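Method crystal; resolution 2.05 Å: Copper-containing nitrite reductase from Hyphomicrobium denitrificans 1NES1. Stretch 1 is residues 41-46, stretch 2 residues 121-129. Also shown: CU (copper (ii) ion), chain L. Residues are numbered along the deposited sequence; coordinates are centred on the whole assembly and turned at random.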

# COMPACT_ATOMS: atom_id res chain seq x y z
N GLY C 41 -5.98 -4.58 22.26
CA GLY C 41 -4.75 -4.39 23.06
C GLY C 41 -4.13 -5.68 23.55
O GLY C 41 -3.23 -5.60 24.43
N ARG C 42 -4.55 -6.82 22.98
CA ARG C 42 -4.11 -8.18 23.40
C ARG C 42 -3.72 -9.02 22.18
O ARG C 42 -4.15 -8.70 21.05
CB ARG C 42 -5.22 -8.83 24.22
CG ARG C 42 -5.21 -8.42 25.67
CD ARG C 42 -6.59 -8.42 26.31
NE ARG C 42 -7.31 -9.67 26.14
CZ ARG C 42 -8.48 -9.81 25.49
NH1 ARG C 42 -9.09 -8.77 24.94
NH2 ARG C 42 -9.04 -11.00 25.42
N MET C 43 -2.92 -10.05 22.41
CA MET C 43 -2.64 -11.13 21.42
C MET C 43 -3.79 -12.14 21.51
O MET C 43 -3.98 -12.73 22.60
CB MET C 43 -1.32 -11.81 21.74
CG MET C 43 -0.74 -12.55 20.58
SD MET C 43 0.85 -13.23 21.13
CE MET C 43 1.87 -12.60 19.80
N VAL C 44 -4.54 -12.31 20.41
CA VAL C 44 -5.85 -13.02 20.43
C VAL C 44 -6.00 -13.95 19.21
O VAL C 44 -5.15 -13.96 18.30
CB VAL C 44 -7.03 -12.03 20.48
CG1 VAL C 44 -6.98 -11.21 21.76
CG2 VAL C 44 -7.08 -11.14 19.24
N TYR C 45 -7.09 -14.70 19.24
CA TYR C 45 -7.67 -15.38 18.06
C TYR C 45 -8.73 -14.43 17.50
O TYR C 45 -9.46 -13.81 18.29
CB TYR C 45 -8.26 -16.73 18.46
CG TYR C 45 -7.31 -17.74 19.03
CD1 TYR C 45 -6.49 -18.51 18.22
CD2 TYR C 45 -7.31 -18.03 20.38
CE1 TYR C 45 -5.67 -19.50 18.74
CE2 TYR C 45 -6.50 -19.00 20.92
CZ TYR C 45 -5.68 -19.74 20.09
OH TYR C 45 -4.87 -20.69 20.64
N ILE C 46 -8.78 -14.31 16.17
CA ILE C 46 -9.84 -13.55 15.46
C ILE C 46 -10.58 -14.51 14.52
O ILE C 46 -9.92 -15.22 13.74
CB ILE C 46 -9.24 -12.36 14.70
CG1 ILE C 46 -8.28 -11.56 15.59
CG2 ILE C 46 -10.35 -11.48 14.15
CD1 ILE C 46 -7.25 -10.77 14.82
N GLY C 121 3.47 -17.92 27.65
CA GLY C 121 2.87 -16.60 27.93
C GLY C 121 1.68 -16.24 27.05
O GLY C 121 1.01 -15.26 27.39
N HIS C 122 1.41 -16.96 25.95
CA HIS C 122 0.45 -16.50 24.91
C HIS C 122 -0.96 -16.52 25.48
O HIS C 122 -1.78 -15.65 25.10
CB HIS C 122 0.59 -17.31 23.62
CG HIS C 122 1.79 -16.93 22.82
ND1 HIS C 122 1.80 -16.95 21.44
CD2 HIS C 122 3.01 -16.48 23.19
CE1 HIS C 122 2.99 -16.55 21.00
NE2 HIS C 122 3.74 -16.24 22.06
N ARG C 123 -1.26 -17.46 26.37
CA ARG C 123 -2.60 -17.57 26.99
C ARG C 123 -2.81 -16.36 27.91
O ARG C 123 -3.85 -15.66 27.77
CB ARG C 123 -2.74 -18.90 27.73
CG ARG C 123 -4.16 -19.17 28.21
CD ARG C 123 -4.25 -20.49 28.94
NE ARG C 123 -5.64 -20.89 29.15
CZ ARG C 123 -6.04 -22.09 29.56
NH1 ARG C 123 -7.33 -22.33 29.73
NH2 ARG C 123 -5.15 -23.05 29.80
N GLN C 124 -1.86 -16.12 28.80
CA GLN C 124 -1.80 -14.92 29.69
C GLN C 124 -1.96 -13.65 28.83
O GLN C 124 -2.69 -12.74 29.24
CB GLN C 124 -0.48 -14.87 30.49
CG GLN C 124 -0.21 -16.07 31.40
CD GLN C 124 0.71 -17.11 30.79
OE1 GLN C 124 0.42 -17.75 29.76
NE2 GLN C 124 1.86 -17.29 31.42
N ALA C 125 -1.33 -13.57 27.65
CA ALA C 125 -1.33 -12.39 26.76
C ALA C 125 -2.69 -12.16 26.09
O ALA C 125 -2.88 -11.10 25.49
CB ALA C 125 -0.24 -12.53 25.74
N GLY C 126 -3.61 -13.14 26.15
CA GLY C 126 -5.00 -13.02 25.67
C GLY C 126 -5.47 -14.15 24.75
O GLY C 126 -6.66 -14.12 24.37
N MET C 127 -4.60 -15.10 24.38
CA MET C 127 -4.97 -16.15 23.37
C MET C 127 -5.82 -17.24 24.05
O MET C 127 -5.26 -18.27 24.49
CB MET C 127 -3.73 -16.75 22.70
CG MET C 127 -2.99 -15.73 21.88
SD MET C 127 -1.92 -16.47 20.66
CE MET C 127 -3.06 -16.81 19.33
N GLN C 128 -7.12 -17.00 24.16
CA GLN C 128 -8.06 -17.90 24.87
C GLN C 128 -9.51 -17.52 24.56
O GLN C 128 -9.83 -16.32 24.64
CB GLN C 128 -7.82 -17.89 26.37
CG GLN C 128 -8.99 -18.43 27.16
CD GLN C 128 -8.73 -18.49 28.64
OE1 GLN C 128 -7.70 -18.99 29.08
NE2 GLN C 128 -9.70 -18.04 29.41
N GLY C 129 -10.33 -18.51 24.16
CA GLY C 129 -11.78 -18.37 23.95
C GLY C 129 -12.50 -19.59 24.49
O GLY C 129 -11.81 -20.53 24.99
CU CU L . 0.04 -18.21 20.51

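How does the backbone hold the two stretches together? Strand 42-46 runs beside a compact segment that includes a type I turn from Arg123 to Gly126, and the two are joined by one hydrogen bond, from Met43 N to Ala125 O at 3.3 Å. Met43 O lies 3.0 Å from Met127 N, but the angle is poor; that amide instead bonds within its own stretch, Met127 N to His122 O at 3.0 Å. The pairing is thus closer to a strand laid against a turn than to a regular sheet.

Why does Met43 cover so much surface? Its side chain, extended through chi1 and chi2 (both t), passes Ala125 and reaches the His122 ring. Met43 CB meets Ala125 CB at 4.2 Å, an apolar contact, and Met43 SD sits over one face of the His122 ring, 4.0 Å from its centroid, where the polarizable sulfur can interact with the pi system. The same imidazole binds copper through His122 ND1, 2.4 Å from CU, so the methionine packs directly on a metal ligand.

What does Met127 bring from the other side of the contact? Met127 SD lies 4.1 Å from Met43 CG, an apolar contact, while its methyl turns to Tyr45. Met127 CE is 3.8 Å from Tyr45 CE1 and rests over the ring face, a CH-pi contact. Although the CA-to-CB bond of Tyr45 points sideways, the end of its side chain comes nearer, bringing the ring to this methyl.

Why is Gly126 suited to its place? A CB there would point toward the strand and clash with Met43 O and Arg42 CB, and its backbone angles by themselves call for glycine. Because Gly126 has no side chain, the strand can approach closely: Met43 O is 3.0 Å from Gly126 C.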